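Local coordinates for PHOX (Pseudomonas fluorescens, PDB 4A9V), which probably hydrolyses phosphate monoesters as an alkaline phosphatase, with a complex iron-calcium cofactor held in a beta-propeller, at residues W131-V134 with Y139-R142; Y94-P99 with N566-S571; A58-Q63 with A113-G118; V547-P552 with S558-H563. All blocks are in the same frame, centred on the assembly; numbering follows the deposited sequence.

Interaction 1 (W131-V134 with Y139-R142); sequences WQFV and YNRR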
loop_
_atom_site.group_PDB
_atom_site.type_symbol
_atom_site.label_atom_id
_atom_site.label_comp_id
_atom_site.label_asym_id
_atom_site.label_seq_id
_atom_site.Cartn_x
_atom_site.Cartn_y
_atom_site.Cartn_z
ATOM N N TRP A 131 11.434 16.382 14.189
ATOM C CA TRP A 131 11.284 16.540 12.751
ATOM C C TRP A 131 10.051 17.347 12.436
ATOM O O TRP A 131 8.972 17.072 12.969
ATOM C CB TRP A 131 11.178 15.161 12.109
ATOM C CG TRP A 131 12.459 14.386 12.170
ATOM C CD1 TRP A 131 12.845 13.447 13.115
ATOM C CD2 TRP A 131 13.596 14.528 11.266
ATOM N NE1 TRP A 131 14.119 13.001 12.860
ATOM C CE2 TRP A 131 14.618 13.614 11.752
ATOM C CE3 TRP A 131 13.859 15.308 10.145
ATOM C CZ2 TRP A 131 15.828 13.463 11.097
ATOM C CZ3 TRP A 131 15.079 15.151 9.496
ATOM C CH2 TRP A 131 16.045 14.257 9.971
ATOM N N GLN A 132 10.180 18.295 11.509
ATOM C CA GLN A 132 9.065 19.128 11.080
ATOM C C GLN A 132 9.100 19.336 9.570
ATOM O O GLN A 132 10.164 19.406 8.954
ATOM C CB GLN A 132 9.096 20.486 11.793
ATOM C CG GLN A 132 9.064 20.413 13.312
ATOM C CD GLN A 132 9.196 21.779 13.960
ATOM O OE1 GLN A 132 10.248 22.412 13.865
ATOM N NE2 GLN A 132 8.076 22.322 14.419
ATOM N N PHE A 133 7.919 19.515 9.002
ATOM C CA PHE A 133 7.761 19.847 7.603
ATOM C C PHE A 133 8.397 21.199 7.286
ATOM O O PHE A 133 8.219 22.163 8.031
ATOM C CB PHE A 133 6.265 19.858 7.276
ATOM C CG PHE A 133 5.937 20.387 5.914
ATOM C CD1 PHE A 133 6.505 19.835 4.779
ATOM C CD2 PHE A 133 5.049 21.440 5.762
ATOM C CE1 PHE A 133 6.189 20.317 3.519
ATOM C CE2 PHE A 133 4.726 21.922 4.505
ATOM C CZ PHE A 133 5.325 21.384 3.386
ATOM N N VAL A 134 9.076 21.265 6.145
ATOM C CA VAL A 134 9.651 22.505 5.623
ATOM C C VAL A 134 8.856 22.978 4.406
ATOM O O VAL A 134 9.095 22.549 3.270
ATOM C CB VAL A 134 11.129 22.306 5.221
ATOM C CG1 VAL A 134 11.734 23.609 4.730
ATOM C CG2 VAL A 134 11.924 21.769 6.394
ATOM N N TYR A 139 12.380 20.789 -2.926
ATOM C CA TYR A 139 12.069 19.382 -3.163
ATOM C C TYR A 139 10.576 19.078 -3.047
ATOM O O TYR A 139 10.132 18.003 -3.428
ATOM C CB TYR A 139 12.869 18.505 -2.207
ATOM C CG TYR A 139 14.355 18.550 -2.473
ATOM C CD1 TYR A 139 14.901 17.844 -3.530
ATOM C CD2 TYR A 139 15.184 19.407 -1.761
ATOM C CE1 TYR A 139 16.247 17.931 -3.826
ATOM C CE2 TYR A 139 16.522 19.543 -2.088
ATOM C CZ TYR A 139 17.051 18.789 -3.110
ATOM O OH TYR A 139 18.381 18.907 -3.444
ATOM N N ASN A 140 9.810 19.973 -2.436
ATOM C CA ASN A 140 8.394 19.696 -2.228
ATOM C C ASN A 140 7.694 19.593 -3.574
ATOM O O ASN A 140 7.904 20.430 -4.452
ATOM C CB ASN A 140 7.733 20.787 -1.394
ATOM C CG ASN A 140 8.211 20.807 0.044
ATOM O OD1 ASN A 140 8.919 19.902 0.508
ATOM N ND2 ASN A 140 7.776 21.822 0.778
ATOM N N ARG A 141 6.788 18.631 -3.709
ATOM C CA ARG A 141 6.186 18.372 -5.003
ATOM C C ARG A 141 4.902 17.591 -4.836
ATOM O O ARG A 141 4.845 16.651 -4.051
ATOM C CB ARG A 141 7.172 17.570 -5.851
ATOM C CG ARG A 141 6.722 17.348 -7.267
ATOM C CD ARG A 141 7.712 16.485 -8.017
ATOM N NE ARG A 141 7.291 16.339 -9.394
ATOM C CZ ARG A 141 7.990 15.732 -10.336
ATOM N NH1 ARG A 141 9.068 15.025 -10.013
ATOM N NH2 ARG A 141 7.553 15.772 -11.589
ATOM N N ARG A 142 3.905 17.927 -5.646
ATOM C CA ARG A 142 2.768 17.044 -5.890
ATOM C C ARG A 142 2.912 16.349 -7.236
ATOM O O ARG A 142 3.105 16.995 -8.264
ATOM C CB ARG A 142 1.446 17.807 -5.847
ATOM C CG ARG A 142 0.989 18.223 -4.461
ATOM C CD ARG A 142 0.906 17.071 -3.469
ATOM N NE ARG A 142 0.283 15.865 -4.007
ATOM C CZ ARG A 142 -0.986 15.790 -4.395
ATOM N NH1 ARG A 142 -1.842 16.749 -4.080
ATOM N NH2 ARG A 142 -1.411 14.751 -5.101
#
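The amide nitrogen of N140 is gripped by two carbonyl oxygens: ND2 donates to V134 O at 2.9 Å and also to L42 O. The contact closes the break in strand 130-144. This is the outermost strand of a four-stranded antiparallel sheet in the propeller fold, and it forms a beta hairpin with strand 118-127. Four residues separate the two segments, and R141 and R142 are again in strand geometry.

The bond to V134 O is fairly straight at the hydrogen, with an N-H...O angle of 153°. The donor is tilted out of the carbonyl plane, and the oxygen lies slightly out of the amide plane of N140. The other end of the amide is held too, because N140 OD1 accepts from the backbone N of E123 on strand 118-127. Bonds at both ends probably hold the rotation of the amide. It ties the two sides of the break together and also reaches the neighbouring strand. Backbone pairing with strand 118-127 flanks it, V134 with E123 before the break and R141 with V121 after it.

The N140 side chain can reach V134 because CG stands anti to the carbonyl carbon (chi1 -68°). F133 adds the remaining side-chain contact. Its ring approaches the amide obliquely, with the two planes 21° apart. The far end of the ring does the touching: F133 CE1 lies 3.5 Å and F133 CZ 3.6 Å from N140 ND2.

Interaction 2 (Y94-P99 with N566-S571); sequences YRYLYP and NGKPRS. With EDO (1,2-ethanediol), chain J.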
loop_
_atom_site.group_PDB
_atom_site.type_symbol
_atom_site.label_atom_id
_atom_site.label_comp_id
_atom_site.label_asym_id
_atom_site.label_seq_id
_atom_site.Cartn_x
_atom_site.Cartn_y
_atom_site.Cartn_z
ATOM N N TYR A 94 -15.488 12.492 -0.405
ATOM C CA TYR A 94 -16.335 13.524 -0.991
ATOM C C TYR A 94 -17.107 14.319 0.073
ATOM O O TYR A 94 -17.389 15.498 -0.121
ATOM C CB TYR A 94 -17.314 12.924 -2.002
ATOM C CG TYR A 94 -16.680 12.342 -3.256
ATOM C CD1 TYR A 94 -15.424 12.739 -3.692
ATOM C CD2 TYR A 94 -17.376 11.441 -4.042
ATOM C CE1 TYR A 94 -14.893 12.265 -4.881
ATOM C CE2 TYR A 94 -16.861 10.977 -5.240
ATOM C CZ TYR A 94 -15.640 11.433 -5.678
ATOM O OH TYR A 94 -15.078 10.974 -6.850
ATOM N N ARG A 95 -17.457 13.681 1.189
ATOM C CA ARG A 95 -18.188 14.393 2.235
ATOM C C ARG A 95 -17.421 15.582 2.788
ATOM O O ARG A 95 -18.030 16.522 3.301
ATOM C CB ARG A 95 -18.624 13.454 3.362
ATOM C CG ARG A 95 -17.519 12.993 4.289
ATOM C CD ARG A 95 -18.020 11.953 5.282
ATOM N NE ARG A 95 -19.051 12.500 6.160
ATOM C CZ ARG A 95 -20.131 11.835 6.557
ATOM N NH1 ARG A 95 -20.271 10.551 6.257
ATOM N NH2 ARG A 95 -20.979 12.402 7.398
ATOM N N TYR A 96 -16.095 15.539 2.681
ATOM C CA TYR A 96 -15.233 16.611 3.173
ATOM C C TYR A 96 -14.597 17.426 2.046
ATOM O O TYR A 96 -14.193 18.563 2.263
ATOM C CB TYR A 96 -14.155 16.057 4.108
ATOM C CG TYR A 96 -14.714 15.277 5.273
ATOM C CD1 TYR A 96 -15.659 15.835 6.116
ATOM C CD2 TYR A 96 -14.273 13.991 5.550
ATOM C CE1 TYR A 96 -16.175 15.125 7.178
ATOM C CE2 TYR A 96 -14.769 13.278 6.625
ATOM C CZ TYR A 96 -15.739 13.845 7.420
ATOM O OH TYR A 96 -16.290 13.147 8.469
ATOM N N LEU A 97 -14.462 16.850 0.860
ATOM C CA LEU A 97 -13.700 17.488 -0.205
ATOM C C LEU A 97 -14.432 18.711 -0.768
ATOM O O LEU A 97 -13.811 19.726 -1.077
ATOM C CB LEU A 97 -13.411 16.485 -1.324
ATOM C CG LEU A 97 -12.616 17.037 -2.511
ATOM C CD1 LEU A 97 -11.253 17.557 -2.072
ATOM C CD2 LEU A 97 -12.470 15.980 -3.594
ATOM N N TYR A 98 -15.739 18.564 -0.975
ATOM C CA TYR A 98 -16.559 19.583 -1.629
ATOM C C TYR A 98 -17.466 20.245 -0.594
ATOM O O TYR A 98 -17.938 19.577 0.321
ATOM C CB TYR A 98 -17.436 18.945 -2.711
ATOM C CG TYR A 98 -16.675 18.118 -3.722
ATOM C CD1 TYR A 98 -15.718 18.693 -4.550
ATOM C CD2 TYR A 98 -16.923 16.759 -3.853
ATOM C CE1 TYR A 98 -15.076 17.949 -5.526
ATOM C CE2 TYR A 98 -16.308 16.008 -4.840
ATOM C CZ TYR A 98 -15.364 16.597 -5.651
ATOM O OH TYR A 98 -14.723 15.807 -6.588
ATOM N N PRO A 99 -17.864 21.502 -0.833
ATOM C CA PRO A 99 -18.815 22.114 0.105
ATOM C C PRO A 99 -20.144 21.371 0.133
ATOM O O PRO A 99 -20.780 21.280 1.182
ATOM C CB PRO A 99 -19.007 23.533 -0.437
ATOM C CG PRO A 99 -17.892 23.766 -1.388
ATOM C CD PRO A 99 -17.449 22.426 -1.900
ATOM N N ASN A 566 -17.400 21.344 15.677
ATOM C CA ASN A 566 -17.956 20.998 14.377
ATOM C C ASN A 566 -16.899 20.999 13.284
ATOM O O ASN A 566 -17.182 21.309 12.123
ATOM C CB ASN A 566 -19.076 21.963 14.001
ATOM C CG ASN A 566 -20.137 21.310 13.142
ATOM O OD1 ASN A 566 -20.130 20.094 12.955
ATOM N ND2 ASN A 566 -20.963 22.128 12.500
ATOM N N GLY A 567 -15.711 20.529 13.637
ATOM C CA GLY A 567 -14.572 20.590 12.739
ATOM C C GLY A 567 -14.554 19.512 11.669
ATOM O O GLY A 567 -15.371 18.590 11.656
ATOM N N LYS A 568 -13.633 19.687 10.735
ATOM C CA LYS A 568 -13.431 18.765 9.631
ATOM C C LYS A 568 -12.189 17.918 9.921
ATOM O O LYS A 568 -11.103 18.454 10.150
ATOM C CB LYS A 568 -13.235 19.559 8.335
ATOM C CG LYS A 568 -12.964 18.691 7.120
ATOM C CD LYS A 568 -13.076 19.478 5.827
ATOM C CE LYS A 568 -14.522 19.798 5.490
ATOM N NZ LYS A 568 -14.654 20.511 4.191
ATOM N N PRO A 569 -12.351 16.587 9.998
ATOM C CA PRO A 569 -11.189 15.728 10.214
ATOM C C PRO A 569 -10.285 15.685 8.987
ATOM O O PRO A 569 -10.753 15.857 7.864
ATOM C CB PRO A 569 -11.818 14.359 10.469
ATOM C CG PRO A 569 -13.072 14.386 9.662
ATOM C CD PRO A 569 -13.564 15.810 9.685
ATOM N N ARG A 570 -8.984 15.539 9.221
ATOM C CA ARG A 570 -7.997 15.559 8.142
ATOM C C ARG A 570 -7.017 14.406 8.314
ATOM O O ARG A 570 -6.353 14.299 9.341
ATOM C CB ARG A 570 -7.231 16.884 8.138
ATOM C CG ARG A 570 -8.121 18.097 7.924
ATOM C CD ARG A 570 -7.417 19.383 8.313
ATOM N NE ARG A 570 -6.328 19.711 7.398
ATOM C CZ ARG A 570 -5.524 20.752 7.557
ATOM N NH1 ARG A 570 -5.638 21.510 8.642
ATOM N NH2 ARG A 570 -4.590 21.015 6.655
ATOM N N SER A 571 -6.875 13.591 7.272
ATOM C CA SER A 571 -5.812 12.591 7.222
ATOM C C SER A 571 -4.485 13.266 7.509
ATOM O O SER A 571 -4.212 14.362 7.006
ATOM C CB SER A 571 -5.759 11.938 5.839
ATOM O OG SER A 571 -6.918 11.168 5.582
HETATM C C1 EDO J . -18.600 20.807 4.687
HETATM O O1 EDO J . -17.321 21.335 5.064
HETATM C C2 EDO J . -18.434 19.802 3.547
HETATM O O2 EDO J . -17.138 19.971 2.950
#
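The pyrrolidine of P569 lies over one face of the Y96 ring, toward the rim, and the two side chains cross at about a right angle. P569 CD makes a CH-pi contact, 3.9 Å from the centroid of the Y96 ring and 23° off the normal. P569 CG presses nearer the phenol end, 3.5 Å from Y96 CZ. R95 CG covers the opposite face over its centre. The Y96 hydroxyl is bonded to G553 O.

K568 runs alongside Y96 in the opposite direction, with K568 CD 4.0 Å from Y96 CB. A bend at chi3 (-73°) carries the ammonium to the backbone of the short helix. There K568 NZ donates to Y96 O at 2.8 Å, in the carbonyl plane and on a lone pair. NZ also bonds P51 O and both oxygens of a 1,2-ethanediol, probably from the crystallisation liquor. Four acceptors for three N-H groups imply some sharing. The diol's O2 in turn donates to Y98 O, 2.8 Å away.

The contact joins helix 94-97 to the loop between strands 544-550 and 572-578. Elsewhere on this helix, L97 packs on C116, and Y98 just beyond it packs on helix 107-115.

Interaction 3 (A58-Q63 with A113-G118); sequences AAQEVQ and ALACEG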
loop_
_atom_site.group_PDB
_atom_site.type_symbol
_atom_site.label_atom_id
_atom_site.label_comp_id
_atom_site.label_asym_id
_atom_site.label_seq_id
_atom_site.Cartn_x
_atom_site.Cartn_y
_atom_site.Cartn_z
ATOM N N ALA A 58 -7.002 23.788 -8.507
ATOM C CA ALA A 58 -5.647 24.291 -8.692
ATOM C C ALA A 58 -4.902 24.400 -7.365
ATOM O O ALA A 58 -3.715 24.098 -7.287
ATOM C CB ALA A 58 -5.674 25.637 -9.398
ATOM N N ALA A 59 -5.603 24.816 -6.314
ATOM C CA ALA A 59 -5.002 24.840 -4.989
ATOM C C ALA A 59 -4.649 23.437 -4.509
ATOM O O ALA A 59 -3.580 23.217 -3.958
ATOM C CB ALA A 59 -5.923 25.524 -3.992
ATOM N N GLN A 60 -5.540 22.477 -4.730
ATOM C CA GLN A 60 -5.293 21.126 -4.253
ATOM C C GLN A 60 -4.091 20.499 -4.967
ATOM O O GLN A 60 -3.368 19.703 -4.366
ATOM C CB GLN A 60 -6.537 20.252 -4.411
ATOM C CG GLN A 60 -6.362 18.824 -3.906
ATOM C CD GLN A 60 -6.098 18.738 -2.416
ATOM O OE1 GLN A 60 -7.002 18.871 -1.597
ATOM N NE2 GLN A 60 -4.848 18.508 -2.058
ATOM N N GLU A 61 -3.817 20.946 -6.194
ATOM C CA GLU A 61 -2.645 20.476 -6.933
ATOM C C GLU A 61 -1.323 20.940 -6.334
ATOM O O GLU A 61 -0.277 20.402 -6.695
ATOM C CB GLU A 61 -2.733 20.886 -8.408
ATOM C CG GLU A 61 -3.830 20.131 -9.152
ATOM C CD GLU A 61 -4.095 20.622 -10.568
ATOM O OE1 GLU A 61 -3.641 21.721 -10.943
ATOM O OE2 GLU A 61 -4.934 19.997 -11.251
ATOM N N VAL A 62 -1.366 21.902 -5.409
ATOM C CA VAL A 62 -0.164 22.383 -4.723
ATOM C C VAL A 62 -0.285 22.251 -3.200
ATOM O O VAL A 62 0.473 22.865 -2.450
ATOM C CB VAL A 62 0.192 23.843 -5.107
ATOM C CG1 VAL A 62 0.582 23.918 -6.575
ATOM C CG2 VAL A 62 -0.945 24.803 -4.792
ATOM N N GLN A 63 -1.199 21.388 -2.764
ATOM C CA GLN A 63 -1.400 21.083 -1.350
ATOM C C GLN A 63 -1.199 19.590 -1.124
ATOM O O GLN A 63 -1.436 18.777 -2.013
ATOM C CB GLN A 63 -2.819 21.469 -0.913
ATOM C CG GLN A 63 -3.045 22.971 -0.853
ATOM C CD GLN A 63 -4.512 23.356 -0.842
ATOM O OE1 GLN A 63 -5.385 22.618 -1.326
ATOM N NE2 GLN A 63 -4.785 24.561 -0.368
ATOM N N ALA A 113 -10.710 16.160 -7.354
ATOM C CA ALA A 113 -10.542 14.805 -6.814
ATOM C C ALA A 113 -9.232 14.189 -7.298
ATOM O O ALA A 113 -8.483 13.621 -6.507
ATOM C CB ALA A 113 -11.731 13.927 -7.189
ATOM N N LEU A 114 -8.947 14.301 -8.586
ATOM C CA LEU A 114 -7.694 13.772 -9.120
ATOM C C LEU A 114 -6.479 14.460 -8.484
ATOM O O LEU A 114 -5.445 13.826 -8.246
ATOM C CB LEU A 114 -7.669 13.950 -10.639
ATOM C CG LEU A 114 -8.437 12.867 -11.399
ATOM C CD1 LEU A 114 -8.869 13.367 -12.765
ATOM C CD2 LEU A 114 -7.609 11.605 -11.546
ATOM N N ALA A 115 -6.640 15.737 -8.135
ATOM C CA ALA A 115 -5.584 16.508 -7.495
ATOM C C ALA A 115 -5.247 15.975 -6.105
ATOM O O ALA A 115 -4.143 16.182 -5.607
ATOM C CB ALA A 115 -5.990 17.967 -7.409
ATOM N N CYS A 116 -6.231 15.372 -5.446
ATOM C CA CYS A 116 -6.044 14.821 -4.111
ATOM C C CYS A 116 -5.170 13.581 -4.079
ATOM O O CYS A 116 -4.768 13.170 -2.997
ATOM C CB CYS A 116 -7.392 14.438 -3.514
ATOM S SG CYS A 116 -8.434 15.805 -2.969
ATOM N N GLU A 117 -5.078 12.879 -5.206
ATOM C CA GLU A 117 -4.454 11.563 -5.250
ATOM C C GLU A 117 -3.079 11.660 -5.885
ATOM O O GLU A 117 -2.763 12.644 -6.549
ATOM C CB GLU A 117 -5.342 10.591 -6.025
ATOM C CG GLU A 117 -6.760 10.559 -5.461
ATOM C CD GLU A 117 -7.673 9.497 -6.032
ATOM O OE1 GLU A 117 -7.222 8.582 -6.741
ATOM O OE2 GLU A 117 -8.894 9.621 -5.780
ATOM N N GLY A 118 -2.265 10.637 -5.662
ATOM C CA GLY A 118 -0.921 10.592 -6.218
ATOM C C GLY A 118 0.103 10.476 -5.112
ATOM O O GLY A 118 -0.007 9.605 -4.243
#
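E61 and A115 bring the two backbones to 5.0 Å between their CA atoms, where helix 57-60 and helix 107-115 come close; a type I beta turn runs from Q60 to Q63.

The methyl of A115 is the central piece. It fits between two side chains of the other segment, with A115 CB 3.5 Å from E61 CG and 3.6 Å from Q60 CG. The small side chain is consistent with the close backbone approach. Q60 puts CG beside A115 by standing anti to its own backbone N (chi1 -179°). It then bends at chi2 (64°), which lays the amide near C116. Q60 OE1 sits 3.7 Å from C116 SG, a van der Waals contact.

The polar ends of both long side chains are used elsewhere. Q60 OE1 accepts from W38 NE1, and Q60 NE2 bonds F64 O. E61 extends beyond CG to a salt bridge with R111, on the same helix as A115.

No hydrogen bond crosses between the two segments. The contact is mainly apolar, CH2 groups of Q60 and E61 against a methyl, with the Q60 amide also touching the sulfur of C116. The buried amide of Q60 still has partners at both its oxygen and its nitrogen, and the charge of E61 is met by R111, so this close packing leaves these groups paired.

Interaction 4 (V547-P552 with S558-H563); sequences VGIQHP and STFPEH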
loop_
_atom_site.group_PDB
_atom_site.type_symbol
_atom_site.label_atom_id
_atom_site.label_comp_id
_atom_site.label_asym_id
_atom_site.label_seq_id
_atom_site.Cartn_x
_atom_site.Cartn_y
_atom_site.Cartn_z
ATOM N N VAL A 547 3.845 7.657 11.151
ATOM C CA VAL A 547 2.745 6.747 10.859
ATOM C C VAL A 547 1.552 7.560 10.361
ATOM O O VAL A 547 1.305 8.671 10.831
ATOM C CB VAL A 547 2.372 5.889 12.095
ATOM C CG1 VAL A 547 1.923 6.755 13.264
ATOM C CG2 VAL A 547 1.307 4.861 11.742
ATOM N N GLY A 548 0.831 7.016 9.391
ATOM C CA GLY A 548 -0.330 7.689 8.833
ATOM C C GLY A 548 -1.639 7.340 9.518
ATOM O O GLY A 548 -1.896 6.188 9.900
ATOM N N ILE A 549 -2.487 8.359 9.612
ATOM C CA ILE A 549 -3.865 8.218 10.032
ATOM C C ILE A 549 -4.729 8.630 8.847
ATOM O O ILE A 549 -4.752 9.795 8.449
ATOM C CB ILE A 549 -4.157 9.134 11.238
ATOM C CG1 ILE A 549 -3.260 8.776 12.433
ATOM C CG2 ILE A 549 -5.630 9.074 11.605
ATOM C CD1 ILE A 549 -3.372 7.344 12.919
ATOM N N GLN A 550 -5.329 7.633 8.210
ATOM C CA GLN A 550 -6.023 7.815 6.949
ATOM C C GLN A 550 -7.536 7.848 7.168
ATOM O O GLN A 550 -8.082 7.055 7.932
ATOM C CB GLN A 550 -5.647 6.686 5.977
ATOM C CG GLN A 550 -6.076 6.937 4.542
ATOM C CD GLN A 550 -6.001 5.695 3.687
ATOM O OE1 GLN A 550 -6.524 4.642 4.058
ATOM N NE2 GLN A 550 -5.385 5.815 2.515
ATOM N N HIS A 551 -8.186 8.762 6.453
ATOM C CA HIS A 551 -9.641 8.957 6.496
ATOM C C HIS A 551 -10.244 8.931 7.880
ATOM O O HIS A 551 -11.293 8.333 8.087
ATOM C CB HIS A 551 -10.382 8.000 5.545
ATOM C CG HIS A 551 -10.203 6.526 5.865
ATOM N ND1 HIS A 551 -10.797 5.918 6.916
ATOM C CD2 HIS A 551 -9.513 5.532 5.179
ATOM C CE1 HIS A 551 -10.490 4.609 6.906
ATOM N NE2 HIS A 551 -9.712 4.374 5.841
ATOM N N PRO A 552 -9.674 9.697 8.824
ATOM C CA PRO A 552 -10.407 9.849 10.074
ATOM C C PRO A 552 -11.816 10.375 9.826
ATOM O O PRO A 552 -12.016 11.258 8.992
ATOM C CB PRO A 552 -9.565 10.864 10.858
ATOM C CG PRO A 552 -8.860 11.644 9.809
ATOM C CD PRO A 552 -8.569 10.665 8.711
ATOM N N SER A 558 -15.550 12.041 13.532
ATOM C CA SER A 558 -14.236 12.507 13.982
ATOM C C SER A 558 -14.041 13.992 13.706
ATOM O O SER A 558 -14.519 14.514 12.695
ATOM C CB SER A 558 -13.122 11.702 13.298
ATOM O OG SER A 558 -11.835 12.109 13.734
ATOM N N THR A 559 -13.236 14.635 14.551
ATOM C CA THR A 559 -12.723 15.969 14.266
ATOM C C THR A 559 -11.188 15.991 14.362
ATOM O O THR A 559 -10.571 17.049 14.434
ATOM C CB THR A 559 -13.337 17.008 15.228
ATOM O OG1 THR A 559 -13.139 16.594 16.584
ATOM C CG2 THR A 559 -14.836 17.171 14.970
ATOM N N PHE A 560 -10.579 14.811 14.293
ATOM C CA PHE A 560 -9.126 14.665 14.413
ATOM C C PHE A 560 -8.431 15.259 13.183
ATOM O O PHE A 560 -8.870 15.010 12.059
ATOM C CB PHE A 560 -8.807 13.170 14.516
ATOM C CG PHE A 560 -7.349 12.861 14.646
ATOM C CD1 PHE A 560 -6.557 12.701 13.522
ATOM C CD2 PHE A 560 -6.775 12.714 15.892
ATOM C CE1 PHE A 560 -5.210 12.410 13.647
ATOM C CE2 PHE A 560 -5.425 12.448 16.026
ATOM C CZ PHE A 560 -4.651 12.265 14.900
ATOM N N PRO A 561 -7.289 15.953 13.371
ATOM C CA PRO A 561 -6.549 16.152 14.607
ATOM C C PRO A 561 -6.845 17.464 15.333
ATOM O O PRO A 561 -6.388 17.639 16.459
ATOM C CB PRO A 561 -5.095 16.153 14.136
ATOM C CG PRO A 561 -5.158 16.755 12.776
ATOM C CD PRO A 561 -6.460 16.275 12.190
ATOM N N GLU A 562 -7.457 18.433 14.659
ATOM C CA GLU A 562 -7.542 19.784 15.220
ATOM C C GLU A 562 -8.619 19.909 16.300
ATOM O O GLU A 562 -8.548 20.801 17.148
ATOM C CB GLU A 562 -7.769 20.817 14.117
ATOM C CG GLU A 562 -6.604 20.947 13.149
ATOM C CD GLU A 562 -6.967 21.749 11.914
ATOM O OE1 GLU A 562 -7.529 21.167 10.962
ATOM O OE2 GLU A 562 -6.686 22.965 11.891
ATOM N N HIS A 563 -9.645 19.069 16.214
ATOM C CA HIS A 563 -10.754 19.082 17.169
ATOM C C HIS A 563 -11.326 20.461 17.363
ATOM O O HIS A 563 -11.672 20.862 18.481
ATOM C CB HIS A 563 -10.324 18.485 18.499
ATOM C CG HIS A 563 -9.909 17.043 18.403
ATOM N ND1 HIS A 563 -10.671 16.110 17.797
ATOM C CD2 HIS A 563 -8.729 16.412 18.765
ATOM C CE1 HIS A 563 -10.050 14.921 17.859
ATOM N NE2 HIS A 563 -8.853 15.108 18.433
#
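F560 and I549 meet because each sends a group anti to its backbone N: CG of F560 (chi1 -180°) and CG2 of I549, whose CG1 is at chi1 -60°. The two side chains cross at about a right angle. I549 CG2 then lies 3.9 Å from F560 CE1, coming in obliquely to the ring. One face of that ring is covered over its centre by CB of P561, which follows F560 through a cis peptide bond.

P552, just past the strand, packs against S558 and F560 further along the loop. Its CB lies 3.9 Å from S558 OG and 4.4 Å from F560 CB. P552 CG is 4.0 Å from the carbonyl oxygen of F560.

The S558 hydroxyl does more than touch P552. S558 OG accepts from F560 N at 3.0 Å with a nearly straight bond (166°), which makes an ST turn and fixes the backbone that carries the phenylalanine. The same oxygen also bonds D22 OD1. All four touching residues are buried, and no hydrogen bond crosses between the segments.

The contact folds the loop after strand 544-550 back over the end of that strand. Just past the strand, H551 bonds E532, a ligand of the lithium ion here. Strand 572-578 lies beside them in the same antiparallel sheet, and its M574 touches both I549 and F560. The P561 side chain reaches on to strand 30-37 at the edge of the sheet.

Interactions 3 and 4 are buried and mainly apolar, and no hydrogen bond crosses either. Interactions 1 and 2 are only partly buried, and each has a side-chain nitrogen bonded to a backbone carbonyl. Interactions 2 and 4 share the loop between strands 544-550 and 572-578: S571 OG bonds H551 N, R570 N bonds F560 O, and P569 packs on P552 and S558. Interaction 2 also touches interaction 3, through L97 on C116 and Y98 on A113. R142 links interactions 1 and 3, with NH1 bonded to both A115 O and Q63 O. The strands of interactions 1 and 4 belong to different sheets; their centres are about 20 Å apart and they do not touch.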